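Local coordinates for protein AlyQ (Persicobacter sp. CCB-QB2, PDB 7D2A) that binds alginate-derived uronic acids, holding the 4,5-unsaturated mannuronic acid at a chain end through a family 32 carbohydrate-binding module, at the LGU/MAW site and the calcium ion site. Sequence-based numbering; all coordinates share one arbitrary frame.

Contact 1 is the sugar-binding pocket of the module and contact 2 its calcium site; the centres of their C-alpha atoms lie about 11 Å apart. Arg35 belongs to both: its backbone follows directly on a calcium-binding residue in contact 2, while its extended side chain carries the guanidinium into contact 1. A second link runs through strand 123-126, which supplies Trp123 and Ser125 to the pocket and leads straight into the calcium-binding pair Thr127 and Glu128. The ion does not touch the sugar, so its part is probably structural, steadying the loops behind the pocket of this single-chain module.

Contact 1: the LGU/MAW site. Residues 20, 22, 35, 37, 63, 68, 121, 123, 125. With LGU (alpha-L-gulopyranuronic acid), chain B; MAW (4-deoxy-alpha-L-erythro-hex-4-enopyranuronic acid), chain C.
The unsaturated uronate MAW is almost wholly buried, gripped at its carboxylate and its O3 hydroxyl with its ring laid over Trp123. Arg68 meets the carboxylate end-on: NH1 reaches MAW O6A at 2.8 Å in a salt bridge and NH2 bonds MAW O6B, both oxygens close to the guanidinium plane. Asn121 ND2 adds a second bond to MAW O6A, nearly straight at 170°, and the Ser125 hydroxyl OG donates to MAW O6B at 2.6 Å. These three residues, gathered on the carboxylate, probably account for the preference for uronic acids. Across the ring, MAW O3 gives its hydrogen to the syn lone pair of Asp20 OD2 at 2.7 Å and receives Arg35 NH2 at 2.8 Å, in the guanidinium plane. The indole face of Trp123 packs on MAW C3 with its six-membered ring and on MAW C1 with its five-membered ring. Tyr63 CD2 and CE2 touch the MAW carboxylate, while Tyr63 OH reaches MAW O2 and O5 through a water. LGU is poorly ordered and little covered.

In the second shell, Asn22 ND2 binds the syn side of Asp20 OD1 at 2.9 Å, fixing the carboxylate's rotation. Asn22 OD1 sits over the centre of one face of the Arg35 guanidinium and Tyr63 CZ over the opposite face, toward its rim. Arg35 NE bonds Ser37 OG, which in turn pairs with Ser125 OG at 2.7 Å. Trp123 N holds Asn121 OD1 from above the carbonyl plane. Loops carrying Asp20, Arg35, Tyr63, Arg68 and Asn121 form the pocket with strands 36-39 and 123-126, at one end of the F5/8 type C beta-sandwich.

Contact 2: the calcium ion site. Residues 26-35, 61, 127-128. With CA (calcium ion), chain D.
Seven protein oxygens surround the calcium ion of this family 32 module, drawn from the segment 26-34 and from the neighbouring pair Thr127 and Glu128; unseen waters could add to them. The site is probably structural, bracing the loop 26-34 against the start of strand 128-133. Backbone carbonyls make up much of the shell: Asn26 O lies 2.2 Å from CA, and Asn31 O, Thr34 O and Thr127 O also bind. Side chains of Asp29, Glu128 and Thr34 join them. Asp29 turns OD1 to CA at 2.5 Å, its CG in the crowded position between backbone N and carbonyl carbon (chi1 65°). Glu128 comes in on a chain bent at chi2 (-65°), and its OE2 binds CA at 2.4 Å. Thr34 binds twice, by its carbonyl and by its hydroxyl OG1, which chi1 of 66° places between the backbone N and the carbonyl carbon, near enough to the carbonyl for both oxygens to bind. The two carboxylates probably offset much of the ion's charge.

Hydrogen bonds hold these ligands in position. Thr34 OG1 donates to the syn lone pair of Asp29 OD2 at 2.6 Å, leaving its oxygen to the metal and fixing the rotation of the carboxylate. Asn31 N approaches Asp29 OD1 from above the carboxylate plane at 2.9 Å, so this oxygen is held by both metal and amide. An alanine at Asp29 would remove a charged calcium ligand together with the acceptor for Thr34 OG1, and would probably weaken calcium binding and loosen the turn. Glu128 OE1 receives a weak bond from Gly30 N. Further out, Asn26 ND2 donates to Arg35 O, tying the 3-10 helix 24-28 to the segment that leaves the site. The turn after Asn31 is closed by its own side chain, whose OD1 accepts Ser33 N and Ser33 OG, each at 2.8 Å and each from above the carbonyl plane.

Contact 1: the LGU/MAW site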
# COMPACT_ATOMS: atom_id res chain seq x y z
N ASP A 20 -12.39 -0.15 9.04
CA ASP A 20 -13.60 -0.80 9.62
C ASP A 20 -13.25 -1.56 10.89
O ASP A 20 -14.06 -2.40 11.27
CB ASP A 20 -14.18 -1.75 8.60
CG ASP A 20 -13.42 -3.05 8.45
OD1 ASP A 20 -12.24 -3.05 8.79
OD2 ASP A 20 -14.05 -4.04 7.96
N ASN A 22 -10.29 -3.07 11.15
CA ASN A 22 -9.06 -3.69 10.61
C ASN A 22 -8.09 -2.52 10.39
O ASN A 22 -8.24 -1.82 9.44
CB ASN A 22 -9.33 -4.54 9.38
CG ASN A 22 -10.15 -5.75 9.77
OD1 ASN A 22 -9.65 -6.69 10.37
ND2 ASN A 22 -11.42 -5.72 9.39
N ARG A 35 -5.11 -7.44 8.56
CA ARG A 35 -5.29 -6.55 7.39
C ARG A 35 -5.73 -5.16 7.84
O ARG A 35 -6.29 -4.98 8.94
CB ARG A 35 -6.34 -7.08 6.42
CG ARG A 35 -7.75 -7.09 6.96
CD ARG A 35 -8.71 -7.81 6.04
NE ARG A 35 -10.08 -7.75 6.52
CZ ARG A 35 -10.67 -8.70 7.26
NH1 ARG A 35 -10.02 -9.78 7.66
NH2 ARG A 35 -11.95 -8.56 7.58
N SER A 37 -8.67 -2.72 6.27
CA SER A 37 -9.82 -2.73 5.36
C SER A 37 -10.50 -1.37 5.39
O SER A 37 -10.82 -0.89 6.49
CB SER A 37 -10.80 -3.83 5.67
OG SER A 37 -10.25 -5.13 5.51
N TYR A 63 -5.46 -8.98 0.76
CA TYR A 63 -6.42 -9.90 1.42
C TYR A 63 -7.13 -10.69 0.33
O TYR A 63 -7.56 -10.08 -0.65
CB TYR A 63 -7.44 -9.11 2.21
CG TYR A 63 -8.50 -9.91 2.92
CD1 TYR A 63 -8.16 -10.80 3.92
CD2 TYR A 63 -9.83 -9.74 2.59
CE1 TYR A 63 -9.14 -11.49 4.61
CE2 TYR A 63 -10.81 -10.41 3.28
CZ TYR A 63 -10.47 -11.30 4.27
OH TYR A 63 -11.48 -11.97 4.91
N ARG A 68 -8.89 -12.75 -6.05
CA ARG A 68 -9.52 -11.56 -6.61
C ARG A 68 -8.42 -10.56 -6.98
O ARG A 68 -7.32 -10.63 -6.42
CB ARG A 68 -10.52 -10.98 -5.62
CG ARG A 68 -9.86 -10.22 -4.47
CD ARG A 68 -10.83 -10.00 -3.34
NE ARG A 68 -10.41 -8.91 -2.46
CZ ARG A 68 -11.07 -8.53 -1.38
NH1 ARG A 68 -12.18 -9.18 -0.97
NH2 ARG A 68 -10.59 -7.52 -0.69
N ASN A 121 -15.82 -7.22 -4.63
CA ASN A 121 -16.65 -6.21 -3.93
C ASN A 121 -15.90 -4.88 -3.94
O ASN A 121 -14.81 -4.80 -4.60
CB ASN A 121 -17.06 -6.73 -2.56
CG ASN A 121 -15.87 -6.99 -1.66
OD1 ASN A 121 -14.89 -6.26 -1.75
ND2 ASN A 121 -15.95 -8.02 -0.83
N TRP A 123 -14.45 -3.38 -1.45
CA TRP A 123 -13.49 -3.23 -0.33
C TRP A 123 -12.05 -3.09 -0.84
O TRP A 123 -11.67 -3.57 -1.92
CB TRP A 123 -13.58 -4.38 0.67
CG TRP A 123 -14.81 -4.28 1.51
CD1 TRP A 123 -16.08 -4.72 1.22
CD2 TRP A 123 -14.86 -3.63 2.77
NE1 TRP A 123 -16.90 -4.39 2.28
CE2 TRP A 123 -16.19 -3.71 3.23
CE3 TRP A 123 -13.90 -3.02 3.59
CZ2 TRP A 123 -16.59 -3.19 4.45
CZ3 TRP A 123 -14.29 -2.53 4.80
CH2 TRP A 123 -15.62 -2.62 5.25
N SER A 125 -8.54 -4.13 0.90
CA SER A 125 -8.05 -4.88 2.07
C SER A 125 -6.63 -5.36 1.78
O SER A 125 -6.42 -6.18 0.87
CB SER A 125 -8.99 -6.06 2.36
OG SER A 125 -10.28 -5.53 2.80
C1 LGU B . -19.20 -10.31 3.10
C2 LGU B . -17.98 -9.80 2.30
O2 LGU B . -18.02 -10.28 0.96
C3 LGU B . -17.96 -8.30 2.18
O3 LGU B . -18.87 -7.88 1.14
C4 LGU B . -18.26 -7.66 3.52
O4 LGU B . -17.20 -7.99 4.41
C5 LGU B . -19.53 -8.18 4.20
O5 LGU B . -19.40 -9.62 4.35
C6 LGU B . -19.55 -7.44 5.52
O6B LGU B . -19.69 -6.19 5.50
O6A LGU B . -19.34 -8.08 6.57
O1 LGU B . -20.33 -10.05 2.26
C1 MAW C . -15.95 -7.25 4.31
C2 MAW C . -15.32 -7.17 5.64
O2 MAW C . -14.87 -8.45 6.15
C3 MAW C . -14.12 -6.19 5.49
O3 MAW C . -13.25 -6.27 6.60
C4 MAW C . -13.37 -6.51 4.19
C5 MAW C . -13.81 -7.36 3.29
O5 MAW C . -15.09 -8.01 3.44
C6 MAW C . -13.13 -7.68 2.07
O6A MAW C . -13.72 -8.47 1.27
O6B MAW C . -12.00 -7.14 1.76
O HOH W 1 -14.02 -10.56 4.94

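Contact 2: the calcium ion site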
# COMPACT_ATOMS: atom_id res chain seq x y z
N ASN A 26 -2.12 -2.70 10.88
CA ASN A 26 -2.06 -4.15 10.62
C ASN A 26 -1.22 -4.46 9.36
O ASN A 26 -0.88 -5.63 9.11
CB ASN A 26 -3.45 -4.75 10.47
CG ASN A 26 -4.19 -4.82 11.79
OD1 ASN A 26 -3.65 -4.55 12.88
ND2 ASN A 26 -5.44 -5.18 11.67
N THR A 27 -0.98 -3.48 8.51
CA THR A 27 -0.18 -3.69 7.29
C THR A 27 1.31 -3.78 7.58
O THR A 27 2.06 -4.13 6.67
CB THR A 27 -0.42 -2.60 6.25
OG1 THR A 27 -0.10 -1.32 6.80
CG2 THR A 27 -1.86 -2.57 5.80
N ILE A 28 1.75 -3.49 8.80
CA ILE A 28 3.22 -3.47 9.09
C ILE A 28 3.51 -4.36 10.30
O ILE A 28 4.58 -4.14 10.93
CB ILE A 28 3.76 -2.05 9.22
CG1 ILE A 28 3.13 -1.28 10.37
CG2 ILE A 28 3.59 -1.28 7.92
CD1 ILE A 28 3.95 -0.03 10.73
N ASP A 29 2.65 -5.32 10.56
CA ASP A 29 2.89 -6.20 11.73
C ASP A 29 3.59 -7.49 11.31
O ASP A 29 3.88 -8.32 12.20
CB ASP A 29 1.60 -6.44 12.51
CG ASP A 29 0.53 -7.22 11.76
OD1 ASP A 29 0.75 -7.61 10.58
OD2 ASP A 29 -0.51 -7.47 12.42
N GLY A 30 3.89 -7.71 10.02
CA GLY A 30 4.57 -8.94 9.59
C GLY A 30 3.62 -10.11 9.46
O GLY A 30 4.07 -11.19 9.24
N ASN A 31 2.32 -9.91 9.67
CA ASN A 31 1.34 -11.03 9.72
C ASN A 31 0.42 -10.96 8.50
O ASN A 31 -0.42 -10.00 8.42
CB ASN A 31 0.56 -10.93 11.01
CG ASN A 31 -0.17 -12.20 11.34
OD1 ASN A 31 -0.47 -13.00 10.45
ND2 ASN A 31 -0.47 -12.34 12.63
N LEU A 32 0.43 -12.01 7.68
CA LEU A 32 -0.47 -12.06 6.51
C LEU A 32 -1.91 -12.33 6.95
O LEU A 32 -2.79 -12.21 6.09
CB LEU A 32 0.01 -13.09 5.49
CG LEU A 32 1.34 -12.76 4.81
CD1 LEU A 32 1.91 -13.97 4.14
CD2 LEU A 32 1.16 -11.66 3.79
N SER A 33 -2.18 -12.66 8.22
CA SER A 33 -3.57 -12.94 8.68
C SER A 33 -4.24 -11.68 9.24
O SER A 33 -5.42 -11.79 9.65
CB SER A 33 -3.59 -14.05 9.71
OG SER A 33 -3.15 -13.60 10.97
N THR A 34 -3.54 -10.55 9.28
CA THR A 34 -4.13 -9.28 9.77
C THR A 34 -4.09 -8.27 8.65
O THR A 34 -3.10 -8.28 7.86
CB THR A 34 -3.38 -8.76 10.98
OG1 THR A 34 -2.09 -8.41 10.52
CG2 THR A 34 -3.36 -9.77 12.11
N ARG A 35 -5.11 -7.44 8.56
CA ARG A 35 -5.29 -6.55 7.39
C ARG A 35 -5.73 -5.16 7.84
O ARG A 35 -6.29 -4.98 8.94
CB ARG A 35 -6.34 -7.08 6.42
CG ARG A 35 -7.75 -7.09 6.96
CD ARG A 35 -8.71 -7.81 6.04
NE ARG A 35 -10.08 -7.75 6.52
CZ ARG A 35 -10.67 -8.70 7.26
NH1 ARG A 35 -10.02 -9.78 7.66
NH2 ARG A 35 -11.95 -8.56 7.58
N ALA A 61 0.86 -7.09 -0.02
CA ALA A 61 0.12 -8.37 0.06
C ALA A 61 -1.34 -8.04 0.23
O ALA A 61 -1.72 -7.27 1.12
CB ALA A 61 0.66 -9.23 1.18
N THR A 127 -2.98 -6.90 3.53
CA THR A 127 -2.47 -7.58 4.73
C THR A 127 -1.08 -7.10 5.14
O THR A 127 -0.79 -7.05 6.36
CB THR A 127 -2.49 -9.10 4.52
OG1 THR A 127 -1.62 -9.38 3.43
CG2 THR A 127 -3.87 -9.63 4.25
N GLU A 128 -0.23 -6.72 4.20
CA GLU A 128 1.16 -6.32 4.51
C GLU A 128 1.61 -5.31 3.47
O GLU A 128 1.26 -5.54 2.27
CB GLU A 128 2.07 -7.54 4.52
CG GLU A 128 1.91 -8.42 5.76
CD GLU A 128 2.34 -7.71 7.03
OE1 GLU A 128 3.58 -7.41 7.13
OE2 GLU A 128 1.51 -7.45 7.95
CA CA D . -0.74 -7.78 8.60